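Local coordinates for protein methyltransferase (Thermus thermophilus, PDB 1WS6) that probably transfers methyl groups from S-adenosylmethionine to a substrate, perhaps ribosomal RNA, at residues Tyr34-Tyr39 / Ala139-Tyr143; Arg42-Pro48 / Glu109-Phe115; Tyr143-Lys149 / Glu163-Val169; Arg3-Ala9 / Leu57-Glu62. The contacts are given in a common frame with arbitrary orientation. Residues are numbered along the deposited sequence.

Contact 4 opens first, in the loop 3-9, next to the short N-terminal strands. Contact 1 opens at the end of helix 25-38, and contact 2 opens on strand 44-48. Contact 4 closes at 57-62, on the helix that follows that strand, so it crosses both contacts 1 and 2. Contact 2 closes at 109-115, where two parallel strands pair. It is nested inside contact 1, which closes at 139-143 and sets helix 25-38 against the sheet. Contact 3 then opens at Tyr143, which it shares with contact 1. It closes at 163-169, adding the antiparallel C-terminal strand. A salt bridge from Arg36 to Glu62 links contacts 1 and 4.

Contact 1: Tyr34-Tyr39 / Ala139-Tyr143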
# COMPACT_ATOMS: atom_id res chain seq x y z
N TYR A 34 -7.99 5.41 -10.38
CA TYR A 34 -7.40 4.59 -11.43
C TYR A 34 -7.61 3.10 -11.18
O TYR A 34 -8.02 2.36 -12.06
CB TYR A 34 -5.90 4.87 -11.52
CG TYR A 34 -5.19 4.01 -12.53
CD1 TYR A 34 -5.39 4.20 -13.89
CD2 TYR A 34 -4.35 2.99 -12.13
CE1 TYR A 34 -4.78 3.40 -14.83
CE2 TYR A 34 -3.73 2.17 -13.06
CZ TYR A 34 -3.95 2.38 -14.40
OH TYR A 34 -3.35 1.57 -15.34
N LEU A 35 -7.32 2.67 -9.96
CA LEU A 35 -7.44 1.27 -9.59
C LEU A 35 -8.83 0.67 -9.74
O LEU A 35 -8.96 -0.47 -10.18
CB LEU A 35 -6.94 1.06 -8.15
CG LEU A 35 -5.52 0.53 -8.01
CD1 LEU A 35 -4.66 0.96 -9.18
CD2 LEU A 35 -4.94 1.02 -6.69
N ARG A 36 -9.87 1.40 -9.37
CA ARG A 36 -11.20 0.82 -9.52
C ARG A 36 -11.60 0.86 -11.00
O ARG A 36 -12.39 0.04 -11.47
CB ARG A 36 -12.23 1.57 -8.64
CG ARG A 36 -12.71 2.90 -9.17
CD ARG A 36 -13.78 3.48 -8.22
NE ARG A 36 -13.21 3.92 -6.96
CZ ARG A 36 -12.65 5.11 -6.78
NH1 ARG A 36 -12.62 5.98 -7.78
NH2 ARG A 36 -12.11 5.43 -5.61
N LEU A 37 -11.01 1.78 -11.74
CA LEU A 37 -11.28 1.89 -13.17
C LEU A 37 -10.58 0.74 -13.90
O LEU A 37 -11.14 0.14 -14.82
CB LEU A 37 -10.76 3.24 -13.69
CG LEU A 37 -11.08 3.65 -15.13
CD1 LEU A 37 -10.31 2.78 -16.13
CD2 LEU A 37 -12.57 3.54 -15.36
N ARG A 38 -9.36 0.42 -13.47
CA ARG A 38 -8.60 -0.64 -14.11
C ARG A 38 -8.89 -2.05 -13.60
O ARG A 38 -8.69 -3.02 -14.32
CB ARG A 38 -7.09 -0.36 -13.99
CG ARG A 38 -6.22 -1.48 -14.53
CD ARG A 38 -4.81 -1.02 -14.88
NE ARG A 38 -3.99 -2.15 -15.32
CZ ARG A 38 -2.79 -2.05 -15.88
NH1 ARG A 38 -2.24 -0.86 -16.08
NH2 ARG A 38 -2.14 -3.14 -16.24
N TYR A 39 -9.38 -2.14 -12.37
CA TYR A 39 -9.68 -3.43 -11.76
C TYR A 39 -11.06 -3.43 -11.14
O TYR A 39 -11.21 -3.43 -9.92
CB TYR A 39 -8.65 -3.75 -10.69
CG TYR A 39 -7.26 -3.88 -11.23
CD1 TYR A 39 -6.91 -4.94 -12.07
CD2 TYR A 39 -6.29 -2.94 -10.92
CE1 TYR A 39 -5.63 -5.06 -12.58
CE2 TYR A 39 -5.00 -3.05 -11.43
CZ TYR A 39 -4.67 -4.12 -12.25
OH TYR A 39 -3.39 -4.23 -12.75
N ALA A 139 -0.12 -12.11 -13.20
CA ALA A 139 -0.08 -11.51 -14.53
C ALA A 139 -1.27 -10.56 -14.63
O ALA A 139 -2.37 -10.89 -14.18
CB ALA A 139 -0.19 -12.58 -15.60
N GLY A 140 -1.05 -9.39 -15.21
CA GLY A 140 -2.13 -8.43 -15.34
C GLY A 140 -2.20 -7.45 -14.17
O GLY A 140 -2.90 -6.44 -14.26
N GLY A 141 -1.49 -7.74 -13.10
CA GLY A 141 -1.51 -6.87 -11.94
C GLY A 141 -0.54 -5.70 -11.99
O GLY A 141 0.09 -5.45 -13.01
N LEU A 142 -0.42 -5.01 -10.86
CA LEU A 142 0.45 -3.84 -10.74
C LEU A 142 1.30 -3.76 -9.49
O LEU A 142 0.90 -4.22 -8.42
CB LEU A 142 -0.37 -2.56 -10.76
CG LEU A 142 -0.80 -1.92 -12.07
CD1 LEU A 142 -1.58 -0.65 -11.74
CD2 LEU A 142 0.42 -1.61 -12.92
N TYR A 143 2.48 -3.16 -9.65
CA TYR A 143 3.39 -2.87 -8.55
C TYR A 143 3.36 -1.35 -8.57
O TYR A 143 3.65 -0.73 -9.60
CB TYR A 143 4.83 -3.33 -8.83
CG TYR A 143 5.09 -4.81 -8.66
CD1 TYR A 143 5.08 -5.66 -9.76
CD2 TYR A 143 5.33 -5.35 -7.40
CE1 TYR A 143 5.31 -7.01 -9.61
CE2 TYR A 143 5.56 -6.71 -7.24
CZ TYR A 143 5.55 -7.53 -8.35
OH TYR A 143 5.75 -8.88 -8.21
O HOH W 1 -4.99 -5.16 -16.47
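The striking feature is a tyrosine hydroxyl bound to the carbonyl of a beta bulge. Tyr39 OH donates to Gly140 O at 2.7 Å. Gly140 and Gly141 both face Val171 and form a G1 bulge. Gly140 has the positive phi (92°) of that motif. A CB there would be jammed against the carbonyl oxygen of the preceding residue. Tyr39 is the first residue past helix 25-38, and its side chain reaches across to the strand. The short axes of 34-38 and 141-143 run nearly antiparallel, at 159° and 11.3 Å. This is helix-on-sheet packing in a Rossmann-like alpha/beta fold, and the gap is filled by side chains. Leu142 points at the helix and is the residue most covered here. Its CD1 lies 3.8 Å from Tyr34 CE2, 4.2 Å from Tyr39 CE2 and 4.3 Å from Leu35 CD1. Its CD2 sits over one face of the Arg38 guanidinium, 4.2 Å from Arg38 NH1. That arginine is held in place from several directions. Arg38 NH1 donates to Tyr34 OH at 2.8 Å, one helical turn back, and its NH2 pairs with Glu170. A water lies 3.3 Å from Gly140 O and donates to it, while Arg38 NE binds the same water weakly at 3.4 Å. Tyr34 also packs on Leu168 of the next strand and makes a cation-pi contact with Arg159.

Contact 2: Arg42-Pro48 / Glu109-Phe115. Unlike the reference sequence in segment 42-48: Pro48 (reference Leu).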
# COMPACT_ATOMS: atom_id res chain seq x y z
N ARG A 42 -11.65 -6.02 -8.81
CA ARG A 42 -10.78 -5.92 -7.65
C ARG A 42 -9.77 -7.05 -7.57
O ARG A 42 -9.14 -7.40 -8.56
CB ARG A 42 -11.61 -5.91 -6.36
CG ARG A 42 -12.56 -4.72 -6.25
CD ARG A 42 -11.82 -3.38 -6.18
NE ARG A 42 -12.77 -2.27 -6.07
CZ ARG A 42 -13.42 -1.73 -7.10
NH1 ARG A 42 -13.23 -2.19 -8.33
NH2 ARG A 42 -14.30 -0.75 -6.90
N GLY A 43 -9.64 -7.63 -6.38
CA GLY A 43 -8.69 -8.71 -6.17
C GLY A 43 -7.95 -8.52 -4.86
O GLY A 43 -8.42 -7.81 -3.97
N ARG A 44 -6.78 -9.14 -4.74
CA ARG A 44 -5.99 -9.01 -3.52
C ARG A 44 -4.99 -7.85 -3.62
O ARG A 44 -4.30 -7.69 -4.62
CB ARG A 44 -5.28 -10.33 -3.22
CG ARG A 44 -6.23 -11.49 -2.96
CD ARG A 44 -5.78 -12.29 -1.74
NE ARG A 44 -4.38 -12.68 -1.88
CZ ARG A 44 -3.59 -13.07 -0.89
NH1 ARG A 44 -4.06 -13.14 0.36
NH2 ARG A 44 -2.33 -13.37 -1.14
N PHE A 45 -4.94 -7.06 -2.55
CA PHE A 45 -4.08 -5.88 -2.45
C PHE A 45 -3.05 -6.09 -1.35
O PHE A 45 -3.39 -6.44 -0.23
CB PHE A 45 -4.98 -4.66 -2.15
CG PHE A 45 -4.28 -3.33 -2.24
CD1 PHE A 45 -3.53 -2.85 -1.18
CD2 PHE A 45 -4.40 -2.54 -3.37
CE1 PHE A 45 -2.92 -1.62 -1.24
CE2 PHE A 45 -3.79 -1.30 -3.45
CZ PHE A 45 -3.05 -0.84 -2.38
N LEU A 46 -1.78 -5.86 -1.67
CA LEU A 46 -0.68 -6.05 -0.73
C LEU A 46 -0.10 -4.69 -0.34
O LEU A 46 0.27 -3.90 -1.21
CB LEU A 46 0.42 -6.91 -1.37
CG LEU A 46 1.44 -7.69 -0.52
CD1 LEU A 46 2.84 -7.55 -1.10
CD2 LEU A 46 1.42 -7.20 0.91
N ASP A 47 -0.01 -4.42 0.95
CA ASP A 47 0.54 -3.14 1.39
C ASP A 47 1.63 -3.30 2.43
O ASP A 47 1.37 -3.24 3.63
CB ASP A 47 -0.57 -2.23 1.93
CG ASP A 47 -0.04 -0.92 2.51
OD1 ASP A 47 1.09 -0.50 2.15
OD2 ASP A 47 -0.76 -0.28 3.31
N PRO A 48 2.86 -3.53 1.98
CA PRO A 48 4.03 -3.70 2.86
C PRO A 48 4.41 -2.29 3.29
O PRO A 48 4.28 -1.35 2.50
CB PRO A 48 5.06 -4.34 1.95
CG PRO A 48 4.76 -3.68 0.62
CD PRO A 48 3.24 -3.65 0.56
N GLU A 109 1.51 -17.19 -2.18
CA GLU A 109 0.65 -16.02 -2.07
C GLU A 109 0.72 -15.18 -3.34
O GLU A 109 1.79 -15.00 -3.93
CB GLU A 109 1.09 -15.16 -0.88
CG GLU A 109 0.92 -15.84 0.46
CD GLU A 109 -0.52 -15.84 0.91
OE1 GLU A 109 -1.42 -15.94 0.05
OE2 GLU A 109 -0.75 -15.75 2.14
N ARG A 110 -0.44 -14.67 -3.76
CA ARG A 110 -0.49 -13.82 -4.94
C ARG A 110 -1.49 -12.69 -4.81
O ARG A 110 -2.52 -12.81 -4.14
CB ARG A 110 -0.75 -14.66 -6.19
CG ARG A 110 0.53 -14.87 -6.97
CD ARG A 110 0.68 -16.28 -7.45
NE ARG A 110 2.05 -16.58 -7.88
CZ ARG A 110 3.11 -16.59 -7.07
NH1 ARG A 110 2.97 -16.31 -5.78
NH2 ARG A 110 4.30 -16.90 -7.55
N PHE A 111 -1.16 -11.57 -5.45
CA PHE A 111 -1.99 -10.37 -5.38
C PHE A 111 -2.14 -9.72 -6.74
O PHE A 111 -1.33 -9.92 -7.64
CB PHE A 111 -1.34 -9.36 -4.44
CG PHE A 111 -1.01 -9.90 -3.09
CD1 PHE A 111 -1.85 -9.69 -2.01
CD2 PHE A 111 0.15 -10.65 -2.90
CE1 PHE A 111 -1.55 -10.20 -0.76
CE2 PHE A 111 0.46 -11.17 -1.65
CZ PHE A 111 -0.39 -10.94 -0.58
N THR A 112 -3.18 -8.91 -6.86
CA THR A 112 -3.44 -8.19 -8.09
C THR A 112 -2.68 -6.85 -8.07
O THR A 112 -2.23 -6.36 -9.10
CB THR A 112 -4.94 -7.95 -8.24
OG1 THR A 112 -5.59 -9.22 -8.31
CG2 THR A 112 -5.25 -7.14 -9.49
N VAL A 113 -2.54 -6.28 -6.88
CA VAL A 113 -1.84 -5.02 -6.72
C VAL A 113 -0.96 -5.04 -5.48
O VAL A 113 -1.34 -5.56 -4.43
CB VAL A 113 -2.82 -3.84 -6.56
CG1 VAL A 113 -2.04 -2.56 -6.30
CG2 VAL A 113 -3.68 -3.72 -7.80
N ALA A 114 0.23 -4.47 -5.61
CA ALA A 114 1.15 -4.39 -4.48
C ALA A 114 1.64 -2.95 -4.42
O ALA A 114 2.42 -2.52 -5.27
CB ALA A 114 2.32 -5.35 -4.68
N PHE A 115 1.15 -2.21 -3.43
CA PHE A 115 1.51 -0.81 -3.22
C PHE A 115 2.54 -0.68 -2.12
O PHE A 115 2.38 -1.22 -1.03
CB PHE A 115 0.26 0.00 -2.85
CG PHE A 115 0.57 1.41 -2.38
CD1 PHE A 115 0.96 1.65 -1.06
CD2 PHE A 115 0.50 2.48 -3.26
CE1 PHE A 115 1.26 2.95 -0.63
CE2 PHE A 115 0.80 3.78 -2.83
CZ PHE A 115 1.18 4.01 -1.52
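Gly43 CA passes 3.8 Å from Thr112 OG1, which is hydrogen-bonded to Glu138, and a CB on Gly43 would clash there. Arg44 does most of the polar work. Its carbonyl O accepts from both Thr112 N (2.8 Å) and Val113 N (3.2 Å), where segment 109-115 turns a corner at Thr112. Arg44 NE binds Arg110 O at 2.9 Å, and Arg44 NH2 forms a salt bridge with Glu109 OE1 at 3.0 Å. The guanidinium stacks on one face of the Phe111 ring, centres 4.0 Å apart, planes at 16°. Phe45 pairs with Val113 in parallel register and packs on Phe115, CZ to CB 3.4 Å. Leu46 pairs with Ala114 and covers the opposite face of the Phe111 ring in a CH-pi contact. Leu46 N binds Val113 O (2.8 Å) and Phe115 N binds Leu46 O (2.9 Å). Pro48 differs from the reference sequence (Leu); its CD is 3.0 Å from Phe115 O. These central parallel strands lie between strands 65-69 and 141-148, and helix 54-61 covers Phe45 and Phe115.

Contact 3: Tyr143-Lys149 / Glu163-Val169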
# COMPACT_ATOMS: atom_id res chain seq x y z
N TYR A 143 2.48 -3.16 -9.65
CA TYR A 143 3.39 -2.87 -8.55
C TYR A 143 3.36 -1.35 -8.57
O TYR A 143 3.65 -0.73 -9.60
CB TYR A 143 4.83 -3.33 -8.83
CG TYR A 143 5.09 -4.81 -8.66
CD1 TYR A 143 5.08 -5.66 -9.76
CD2 TYR A 143 5.33 -5.35 -7.40
CE1 TYR A 143 5.31 -7.01 -9.61
CE2 TYR A 143 5.56 -6.71 -7.24
CZ TYR A 143 5.55 -7.53 -8.35
OH TYR A 143 5.75 -8.88 -8.21
N VAL A 144 2.97 -0.74 -7.46
CA VAL A 144 2.93 0.70 -7.38
C VAL A 144 3.92 1.15 -6.33
O VAL A 144 3.85 0.72 -5.18
CB VAL A 144 1.53 1.20 -7.00
CG1 VAL A 144 1.54 2.72 -6.91
CG2 VAL A 144 0.50 0.71 -8.02
N LEU A 145 4.83 2.03 -6.72
CA LEU A 145 5.85 2.50 -5.81
C LEU A 145 5.72 4.01 -5.57
O LEU A 145 5.67 4.78 -6.53
CB LEU A 145 7.22 2.16 -6.42
CG LEU A 145 7.23 0.79 -7.15
CD1 LEU A 145 8.51 0.59 -7.95
CD2 LEU A 145 7.06 -0.33 -6.14
N GLN A 146 5.62 4.43 -4.31
CA GLN A 146 5.53 5.86 -4.01
C GLN A 146 6.90 6.30 -3.53
O GLN A 146 7.55 5.59 -2.78
CB GLN A 146 4.49 6.16 -2.92
CG GLN A 146 4.44 7.64 -2.55
CD GLN A 146 3.51 7.96 -1.39
OE1 GLN A 146 3.87 8.69 -0.46
NE2 GLN A 146 2.29 7.43 -1.44
N HIS A 147 7.33 7.49 -3.95
CA HIS A 147 8.65 7.98 -3.58
C HIS A 147 8.80 9.46 -3.91
O HIS A 147 7.92 10.06 -4.54
CB HIS A 147 9.68 7.20 -4.39
CG HIS A 147 9.43 7.23 -5.87
ND1 HIS A 147 9.65 8.36 -6.63
CD2 HIS A 147 8.92 6.30 -6.71
CE1 HIS A 147 9.29 8.12 -7.88
NE2 HIS A 147 8.84 6.88 -7.95
N PRO A 148 9.90 10.08 -3.49
CA PRO A 148 10.04 11.50 -3.82
C PRO A 148 10.21 11.65 -5.33
O PRO A 148 10.92 10.86 -5.96
CB PRO A 148 11.28 11.93 -3.02
CG PRO A 148 12.01 10.64 -2.73
CD PRO A 148 10.91 9.65 -2.50
N LYS A 149 9.54 12.64 -5.91
CA LYS A 149 9.59 12.86 -7.35
C LYS A 149 10.99 12.90 -7.97
O LYS A 149 11.15 12.63 -9.16
CB LYS A 149 8.83 14.14 -7.71
CG LYS A 149 9.62 15.44 -7.54
CD LYS A 149 8.75 16.65 -7.91
CE LYS A 149 9.58 17.85 -8.38
NZ LYS A 149 10.60 18.30 -7.40
N GLU A 163 5.23 16.89 -4.53
CA GLU A 163 6.59 16.43 -4.25
C GLU A 163 6.76 14.91 -4.31
O GLU A 163 7.89 14.40 -4.25
CB GLU A 163 7.03 16.94 -2.88
CG GLU A 163 8.48 17.41 -2.83
CD GLU A 163 8.70 18.74 -3.55
OE1 GLU A 163 9.87 19.13 -3.72
OE2 GLU A 163 7.70 19.38 -3.94
N ASN A 164 5.66 14.18 -4.43
CA ASN A 164 5.73 12.73 -4.49
C ASN A 164 5.38 12.21 -5.87
O ASN A 164 4.64 12.86 -6.63
CB ASN A 164 4.76 12.09 -3.49
CG ASN A 164 4.96 12.59 -2.08
OD1 ASN A 164 4.32 13.55 -1.65
ND2 ASN A 164 5.87 11.95 -1.36
N ALA A 165 5.90 11.04 -6.20
CA ALA A 165 5.61 10.43 -7.48
C ALA A 165 5.21 8.98 -7.26
O ALA A 165 5.54 8.38 -6.23
CB ALA A 165 6.84 10.50 -8.38
N LEU A 166 4.48 8.42 -8.21
CA LEU A 166 4.09 7.03 -8.14
C LEU A 166 4.60 6.39 -9.41
O LEU A 166 4.43 6.95 -10.49
CB LEU A 166 2.57 6.88 -8.07
CG LEU A 166 1.86 7.17 -6.74
CD1 LEU A 166 0.35 7.01 -6.93
CD2 LEU A 166 2.37 6.23 -5.66
N THR A 167 5.26 5.25 -9.28
CA THR A 167 5.75 4.55 -10.45
C THR A 167 4.91 3.29 -10.55
O THR A 167 4.84 2.52 -9.60
CB THR A 167 7.23 4.15 -10.33
OG1 THR A 167 8.05 5.31 -10.53
CG2 THR A 167 7.59 3.10 -11.37
N LEU A 168 4.26 3.10 -11.68
CA LEU A 168 3.41 1.93 -11.87
C LEU A 168 4.05 0.94 -12.83
O LEU A 168 4.39 1.27 -13.96
CB LEU A 168 2.03 2.36 -12.37
CG LEU A 168 1.28 3.24 -11.36
CD1 LEU A 168 1.87 4.65 -11.34
CD2 LEU A 168 -0.18 3.29 -11.72
N VAL A 169 4.24 -0.29 -12.34
CA VAL A 169 4.86 -1.33 -13.13
C VAL A 169 3.85 -2.43 -13.41
O VAL A 169 3.33 -3.08 -12.49
CB VAL A 169 6.07 -1.93 -12.39
CG1 VAL A 169 6.85 -2.84 -13.32
CG2 VAL A 169 6.96 -0.81 -11.86
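This is a long antiparallel strand pairing near one edge of the mixed sheet, between strand 141-148 and the C-terminal strand 164-170. The short axes lie 4.6 Å apart at 160°. Hydrogen-bonded and non-hydrogen-bonded pairs alternate without a break from Tyr143-Val169 to Pro148-Asn164. Each hydrogen-bonded pair has two backbone bonds: Tyr143 N to Val169 O is 3.0 Å and Val169 N to Tyr143 O is 2.8 Å. Leu145 with Thr167 and His147 with Ala165 repeat the pattern. Beyond them, Lys149 N donates to Glu163 O at 2.9 Å, and a long salt bridge joins Lys149 NZ to Glu163 OE1 at 3.8 Å. One face carries Tyr143, Leu145, His147, Ala165, Thr167 and Val169. On it, His147 NE2 and Thr167 OG1 share a hydrogen bond of 3.1 Å, and His147 ND1 donates to Pro148 O at 2.9 Å. Helix 126-134 packs on this face. The other face carries Val144, Gln146, Leu166 and Leu168. There Leu166 CD2 lies 3.5 Å from Gln146 CB and 3.8 Å from Val144 CG1, and helix 25-38 covers this side. Strand 141-148 pairs in parallel with 111-116 on its other edge. Strand 164-170 is thus inserted antiparallel between 141-148 and 157-161. This gives the 3-2-1-4-5-7-6 strand order of the class I, AdoMet-dependent methyltransferase fold.

Contact 4: Arg3-Ala9 / Leu57-Glu62; sequences RILGGKA and LEAASE
Residues 57-61 end helix 54-61 and Glu62 follows it, while 3-9 is an irregular loop lying alongside. The closest CA pairs are Ile4-Glu58 (5.6 Å) and Gly7-Glu62 (4.3 Å). Leu57 begins the contact, its CB 3.9 Å from Ile4 CD1. Glu58 is t at chi1 and p at chi2. Its carboxylate takes two successive loop amides: Leu5 N to Glu58 OE1 at 2.6 Å and Gly6 N to Glu58 OE2 at 2.9 Å. Leu5 has phi/psi of -85/-36° and Gly6 is extended at -148/-174°. The helix is the one after the first central strand and its glycine-rich turn, consistent with the Rossmann-like methyltransferase fold. The loop joins the two short strands of an N-terminal hairpin. Ser61 is t at chi1. Its OG donates to Gly6 O at 2.5 Å and accepts from Ala9 N at 2.8 Å. Ser61 O accepts from Lys8 N at 2.8 Å and has a CA-H...O contact with Gly7 CA at 3.0 Å. Gly7 has positive phi (74/-168°), and a CB there would clash with Ser61 O. Lys8 turns back at -51/-27°. Glu62 leaves the helical conformation at -98/16°. Its CG is 4.0 Å from Gly6 C, and its carboxylate forms a salt bridge with Arg36.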
# COMPACT_ATOMS: atom_id res chain seq x y z
N ARG A 3 -8.72 10.47 6.53
CA ARG A 3 -9.95 9.69 6.42
C ARG A 3 -9.95 8.76 5.22
O ARG A 3 -9.27 9.01 4.22
CB ARG A 3 -11.16 10.62 6.31
CG ARG A 3 -11.38 11.54 7.50
CD ARG A 3 -12.51 12.53 7.24
NE ARG A 3 -12.69 13.47 8.35
CZ ARG A 3 -13.13 13.13 9.56
NH1 ARG A 3 -13.47 11.88 9.82
NH2 ARG A 3 -13.23 14.05 10.51
N ILE A 4 -10.73 7.68 5.33
CA ILE A 4 -10.90 6.75 4.24
C ILE A 4 -11.63 7.61 3.21
O ILE A 4 -12.54 8.35 3.57
CB ILE A 4 -11.81 5.57 4.64
CG1 ILE A 4 -11.15 4.75 5.77
CG2 ILE A 4 -12.10 4.69 3.43
CD1 ILE A 4 -9.80 4.15 5.40
N LEU A 5 -11.24 7.54 1.95
CA LEU A 5 -11.87 8.35 0.91
C LEU A 5 -13.14 7.77 0.29
O LEU A 5 -14.05 8.52 -0.04
CB LEU A 5 -10.86 8.66 -0.20
CG LEU A 5 -10.04 9.93 0.02
CD1 LEU A 5 -9.93 10.26 1.51
CD2 LEU A 5 -8.68 9.75 -0.60
N GLY A 6 -13.20 6.45 0.13
CA GLY A 6 -14.38 5.84 -0.47
C GLY A 6 -14.70 4.45 0.03
O GLY A 6 -14.07 3.96 0.97
N GLY A 7 -15.68 3.81 -0.58
CA GLY A 7 -16.04 2.47 -0.17
C GLY A 7 -16.79 2.38 1.15
O GLY A 7 -17.24 3.38 1.69
N LYS A 8 -16.91 1.15 1.66
CA LYS A 8 -17.63 0.88 2.90
C LYS A 8 -17.28 1.71 4.13
O LYS A 8 -18.13 1.89 5.00
CB LYS A 8 -17.51 -0.61 3.23
CG LYS A 8 -18.41 -1.49 2.38
CD LYS A 8 -18.10 -2.98 2.51
CE LYS A 8 -16.82 -3.34 1.76
NZ LYS A 8 -16.50 -4.80 1.81
N ALA A 9 -16.06 2.21 4.21
CA ALA A 9 -15.64 3.01 5.36
C ALA A 9 -15.42 4.49 5.04
O ALA A 9 -14.77 5.21 5.80
CB ALA A 9 -14.38 2.41 5.97
N LEU A 57 -6.04 0.23 4.14
CA LEU A 57 -7.42 0.24 4.61
C LEU A 57 -8.34 0.84 3.56
O LEU A 57 -9.53 0.50 3.48
CB LEU A 57 -7.53 1.03 5.92
CG LEU A 57 -6.89 0.32 7.12
CD1 LEU A 57 -7.00 1.18 8.38
CD2 LEU A 57 -7.59 -1.02 7.33
N GLU A 58 -7.79 1.74 2.74
CA GLU A 58 -8.56 2.36 1.68
C GLU A 58 -8.92 1.26 0.69
O GLU A 58 -10.05 1.18 0.21
CB GLU A 58 -7.73 3.44 0.99
CG GLU A 58 -8.45 4.16 -0.15
CD GLU A 58 -9.57 5.06 0.33
OE1 GLU A 58 -9.39 5.76 1.35
OE2 GLU A 58 -10.64 5.09 -0.32
N ALA A 59 -7.96 0.39 0.40
CA ALA A 59 -8.20 -0.72 -0.52
C ALA A 59 -9.29 -1.63 0.05
O ALA A 59 -10.21 -2.02 -0.66
CB ALA A 59 -6.91 -1.52 -0.74
N ALA A 60 -9.17 -1.95 1.34
CA ALA A 60 -10.15 -2.81 1.98
C ALA A 60 -11.52 -2.19 1.89
O ALA A 60 -12.50 -2.86 1.57
CB ALA A 60 -9.77 -3.02 3.43
N SER A 61 -11.60 -0.89 2.17
CA SER A 61 -12.87 -0.19 2.13
C SER A 61 -13.46 -0.19 0.73
O SER A 61 -14.67 -0.08 0.56
CB SER A 61 -12.69 1.26 2.59
OG SER A 61 -13.91 1.97 2.50
N GLU A 62 -12.61 -0.34 -0.27
CA GLU A 62 -13.09 -0.31 -1.63
C GLU A 62 -13.31 -1.67 -2.26
O GLU A 62 -13.45 -1.78 -3.47
CB GLU A 62 -12.18 0.56 -2.50
CG GLU A 62 -12.37 2.04 -2.22
CD GLU A 62 -11.53 2.95 -3.10
OE1 GLU A 62 -11.45 2.72 -4.33
OE2 GLU A 62 -10.96 3.92 -2.55